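Glycoside hydrolase, GH17 family (Formosa sp. Hel1_33_131, PDB 6FCG) probably hydrolyses internal beta-1,3-glucosidic linkages of laminarin, the storage glucan of microalgae, as an endo-acting laminarinase. Local coordinates at residues 245-255 against 315-324. Numbering follows the deposited sequence.
Sequences MHDTHYNPIFW and YYGAKGSKAT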
loop_
_atom_site.group_PDB
_atom_site.type_symbol
_atom_site.label_atom_id
_atom_site.label_comp_id
_atom_site.label_asym_id
_atom_site.label_seq_id
_atom_site.Cartn_x
_atom_site.Cartn_y
_atom_site.Cartn_z
ATOM N N MET A 245 15.298 17.025 -13.600
ATOM C CA MET A 245 13.895 16.881 -13.182
ATOM C C MET A 245 13.474 15.423 -13.212
ATOM O O MET A 245 12.926 14.907 -12.264
ATOM C CB MET A 245 12.950 17.692 -14.054
ATOM C CG MET A 245 11.542 17.790 -13.474
ATOM S SD MET A 245 10.227 17.511 -14.671
ATOM C CE MET A 245 10.463 15.815 -15.152
ATOM N N HIS A 246 13.765 14.752 -14.316
ATOM C CA HIS A 246 13.462 13.333 -14.431
ATOM C C HIS A 246 14.208 12.496 -13.414
ATOM O O HIS A 246 13.653 11.547 -12.896
ATOM C CB HIS A 246 13.740 12.840 -15.852
ATOM C CG HIS A 246 12.729 13.324 -16.833
ATOM N ND1 HIS A 246 13.016 14.230 -17.831
ATOM C CD2 HIS A 246 11.409 13.066 -16.931
ATOM C CE1 HIS A 246 11.920 14.482 -18.525
ATOM N NE2 HIS A 246 10.932 13.785 -17.998
ATOM N N ASP A 247 15.467 12.833 -13.163
ATOM C CA ASP A 247 16.255 12.087 -12.221
ATOM C C ASP A 247 15.831 12.293 -10.771
ATOM O O ASP A 247 16.105 11.427 -9.945
ATOM C CB ASP A 247 17.759 12.325 -12.447
ATOM C CG ASP A 247 18.289 11.607 -13.695
ATOM O OD1 ASP A 247 17.605 10.703 -14.217
ATOM O OD2 ASP A 247 19.414 11.908 -14.147
ATOM N N THR A 248 15.062 13.331 -10.450
ATOM C CA THR A 248 14.412 13.385 -9.112
ATOM C C THR A 248 13.563 12.128 -8.783
ATOM O O THR A 248 13.282 11.858 -7.602
ATOM C CB THR A 248 13.493 14.587 -8.888
ATOM O OG1 THR A 248 12.362 14.530 -9.771
ATOM C CG2 THR A 248 14.249 15.865 -9.069
ATOM N N HIS A 249 13.165 11.378 -9.820
ATOM C CA HIS A 249 12.611 10.045 -9.634
ATOM C C HIS A 249 13.584 8.898 -9.963
ATOM O O HIS A 249 13.755 7.998 -9.155
ATOM C CB HIS A 249 11.390 9.906 -10.490
ATOM C CG HIS A 249 10.728 8.580 -10.355
ATOM N ND1 HIS A 249 10.929 7.557 -11.257
ATOM C CD2 HIS A 249 9.871 8.103 -9.424
ATOM C CE1 HIS A 249 10.211 6.508 -10.893
ATOM N NE2 HIS A 249 9.557 6.816 -9.788
ATOM N N TYR A 250 14.187 8.911 -11.153
ATOM C CA TYR A 250 15.004 7.784 -11.653
ATOM C C TYR A 250 16.400 7.668 -11.042
ATOM O O TYR A 250 17.011 6.611 -11.145
ATOM C CB TYR A 250 15.138 7.803 -13.192
ATOM C CG TYR A 250 13.891 7.419 -13.870
ATOM C CD1 TYR A 250 13.567 6.080 -14.060
ATOM C CD2 TYR A 250 12.974 8.388 -14.279
ATOM C CE1 TYR A 250 12.363 5.714 -14.659
ATOM C CE2 TYR A 250 11.780 8.035 -14.893
ATOM C CZ TYR A 250 11.467 6.707 -15.058
ATOM O OH TYR A 250 10.300 6.384 -15.673
ATOM N N ASN A 251 16.914 8.736 -10.457
ATOM C CA ASN A 251 18.173 8.682 -9.757
ATOM C C ASN A 251 18.239 9.795 -8.717
ATOM O O ASN A 251 18.940 10.789 -8.875
ATOM C CB ASN A 251 19.362 8.728 -10.724
ATOM C CG ASN A 251 20.706 8.647 -9.991
ATOM O OD1 ASN A 251 20.813 8.047 -8.887
ATOM N ND2 ASN A 251 21.726 9.286 -10.570
ATOM N N PRO A 252 17.515 9.602 -7.616
ATOM C CA PRO A 252 17.192 10.691 -6.696
ATOM C C PRO A 252 18.212 11.055 -5.637
ATOM O O PRO A 252 17.878 11.857 -4.750
ATOM C CB PRO A 252 15.889 10.204 -6.050
ATOM C CG PRO A 252 15.985 8.728 -6.077
ATOM C CD PRO A 252 16.831 8.343 -7.265
ATOM N N ILE A 253 19.440 10.554 -5.730
ATOM C CA ILE A 253 20.419 10.708 -4.635
ATOM C C ILE A 253 20.782 12.183 -4.359
ATOM O O ILE A 253 21.102 12.537 -3.231
ATOM C CB ILE A 253 21.670 9.814 -4.816
ATOM C CG1 ILE A 253 21.389 8.287 -4.658
ATOM C CG2 ILE A 253 22.756 10.149 -3.794
ATOM C CD1 ILE A 253 20.129 7.676 -5.280
ATOM N N PHE A 254 20.639 13.041 -5.364
ATOM C CA PHE A 254 20.909 14.498 -5.277
ATOM C C PHE A 254 19.718 15.338 -4.798
ATOM O O PHE A 254 19.856 16.525 -4.517
ATOM C CB PHE A 254 21.344 15.014 -6.678
ATOM C CG PHE A 254 20.198 15.185 -7.640
ATOM C CD1 PHE A 254 19.498 16.391 -7.696
ATOM C CD2 PHE A 254 19.775 14.136 -8.447
ATOM C CE1 PHE A 254 18.424 16.549 -8.552
ATOM C CE2 PHE A 254 18.690 14.291 -9.303
ATOM C CZ PHE A 254 18.020 15.500 -9.356
ATOM N N TRP A 255 18.536 14.735 -4.755
ATOM C CA TRP A 255 17.280 15.481 -4.604
ATOM C C TRP A 255 16.683 15.282 -3.216
ATOM O O TRP A 255 16.367 14.158 -2.823
ATOM C CB TRP A 255 16.285 15.000 -5.660
ATOM C CG TRP A 255 14.950 15.651 -5.602
ATOM C CD1 TRP A 255 13.780 15.053 -5.278
ATOM C CD2 TRP A 255 14.656 17.005 -5.863
ATOM N NE1 TRP A 255 12.782 15.951 -5.312
ATOM C CE2 TRP A 255 13.294 17.167 -5.670
ATOM C CE3 TRP A 255 15.418 18.106 -6.227
ATOM C CZ2 TRP A 255 12.652 18.398 -5.842
ATOM C CZ3 TRP A 255 14.790 19.322 -6.397
ATOM C CH2 TRP A 255 13.427 19.461 -6.198
ATOM N N TYR A 315 5.064 10.735 -11.495
ATOM C CA TYR A 315 6.235 10.620 -10.642
ATOM C C TYR A 315 6.862 11.905 -10.126
ATOM O O TYR A 315 7.548 11.858 -9.104
ATOM C CB TYR A 315 7.365 9.915 -11.369
ATOM C CG TYR A 315 7.097 8.515 -11.819
ATOM C CD1 TYR A 315 6.403 7.601 -11.016
ATOM C CD2 TYR A 315 7.589 8.066 -13.068
ATOM C CE1 TYR A 315 6.187 6.288 -11.465
ATOM C CE2 TYR A 315 7.379 6.758 -13.522
ATOM C CZ TYR A 315 6.686 5.879 -12.719
ATOM O OH TYR A 315 6.486 4.621 -13.160
ATOM N N TYR A 316 6.657 13.019 -10.807
ATOM C CA TYR A 316 7.419 14.231 -10.524
ATOM C C TYR A 316 6.671 15.331 -9.733
ATOM O O TYR A 316 7.282 16.353 -9.391
ATOM C CB TYR A 316 7.925 14.808 -11.838
ATOM C CG TYR A 316 8.498 13.758 -12.754
ATOM C CD1 TYR A 316 9.725 13.146 -12.461
ATOM C CD2 TYR A 316 7.810 13.353 -13.898
ATOM C CE1 TYR A 316 10.253 12.178 -13.291
ATOM C CE2 TYR A 316 8.331 12.401 -14.738
ATOM C CZ TYR A 316 9.544 11.804 -14.429
ATOM O OH TYR A 316 10.044 10.844 -15.287
ATOM N N GLY A 317 5.376 15.123 -9.430
ATOM C CA GLY A 317 4.576 16.103 -8.677
ATOM C C GLY A 317 4.217 15.680 -7.252
ATOM O O GLY A 317 5.007 15.036 -6.549
ATOM N N ALA A 318 3.024 16.060 -6.818
ATOM C CA ALA A 318 2.526 15.731 -5.463
ATOM C C ALA A 318 2.508 14.230 -5.133
ATOM O O ALA A 318 2.693 13.858 -4.001
ATOM C CB ALA A 318 1.125 16.332 -5.256
ATOM N N LYS A 319 2.290 13.375 -6.127
ATOM C CA LYS A 319 2.218 11.927 -5.908
ATOM C C LYS A 319 3.572 11.239 -6.027
ATOM O O LYS A 319 3.640 10.011 -6.028
ATOM C CB LYS A 319 1.231 11.274 -6.889
ATOM C CG LYS A 319 -0.174 11.919 -6.975
ATOM C CD LYS A 319 -1.270 10.862 -6.878
ATOM C CE LYS A 319 -1.709 10.317 -8.229
ATOM N NZ LYS A 319 -3.041 9.668 -8.108
ATOM N N GLY A 320 4.646 12.021 -6.134
ATOM C CA GLY A 320 6.007 11.491 -6.271
ATOM C C GLY A 320 7.028 12.471 -5.708
ATOM O O GLY A 320 6.949 12.842 -4.549
ATOM N N SER A 321 7.959 12.916 -6.543
ATOM C CA SER A 321 9.177 13.615 -6.081
ATOM C C SER A 321 9.019 15.075 -5.687
ATOM O O SER A 321 9.976 15.666 -5.227
ATOM C CB SER A 321 10.248 13.520 -7.149
ATOM O OG SER A 321 9.994 14.415 -8.224
ATOM N N LYS A 322 7.827 15.653 -5.846
ATOM C CA LYS A 322 7.569 17.071 -5.469
ATOM C C LYS A 322 8.422 18.079 -6.261
ATOM O O LYS A 322 8.756 19.149 -5.755
ATOM C CB LYS A 322 7.775 17.319 -3.958
ATOM C CG LYS A 322 7.267 16.251 -3.013
ATOM C CD LYS A 322 5.779 16.297 -2.825
ATOM C CE LYS A 322 5.477 15.438 -1.611
ATOM N NZ LYS A 322 4.120 14.867 -1.625
ATOM N N ALA A 323 8.768 17.737 -7.488
ATOM C CA ALA A 323 9.620 18.585 -8.310
ATOM C C ALA A 323 8.845 19.648 -9.080
ATOM O O ALA A 323 9.268 20.791 -9.159
ATOM C CB ALA A 323 10.395 17.719 -9.281
ATOM N N THR A 324 7.695 19.281 -9.618
ATOM C CA THR A 324 7.011 20.106 -10.579
ATOM C C THR A 324 6.084 21.184 -9.994
ATOM O O THR A 324 5.137 20.870 -9.302
ATOM C CB THR A 324 6.165 19.240 -11.507
ATOM O OG1 THR A 324 5.265 18.440 -10.736
ATOM C CG2 THR A 324 7.057 18.352 -12.331
#
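The Tyr316 ring lies between Met245 CE, centred over one face 3.7 Å from the ring centroid, and Tyr315 CB over the opposite face. His246 turns an edge toward this ring in an offset edge-to-face pair with planes at 83°, and Tyr250 CE2 meets the phenol at its rim. Methionine suits the first face because its flexible chain, bent at chi2 and chi3, sets the C-H groups of its sulfur-bound methyl on the pi cloud, a CH-pi contact; its polarisable sulfur sits obliquely, a Met-aromatic contact. The neighbouring tyrosine, Tyr315, forms an offset stack with His249, centroids 3.9 Å apart and planes only 9° from parallel. The imidazole is placed there by a chi1 of -179°, which extends CG opposite the backbone N and out toward the loop.

Hydroxyls, an indole N-H and a small alanine serve the more buried part. Ser321 OG donates to Thr248 OG1 over 2.8 Å, and Thr248 OG1 in turn donates to Met245 O at 2.6 Å, a chain of two hydrogen bonds from loop to helix. Trp255 gives its indole N-H to Ser321 O, NE1 to O 2.8 Å and nearly straight, with the acceptor close to the ring plane. Ala323 is small enough for its CB to pack against both Thr248 OG1, at 3.8 Å, and Trp255 CZ2, at 4.2 Å.

Were Tyr316 an alanine, Met245 CE would probably face a gap and the His246 edge would lose this aromatic partner. The contact ties helix 244-250, just after barrel strand 238-241, to the loop between strand 301-305 and helix 326-342 in this TIM-barrel family. Its chemistry implies division of labour: aromatic and thioether surfaces supply most of the area, while two directional hydrogen bonds satisfy buried polar atoms and probably help set how the loop sits against the helix and the turn after it.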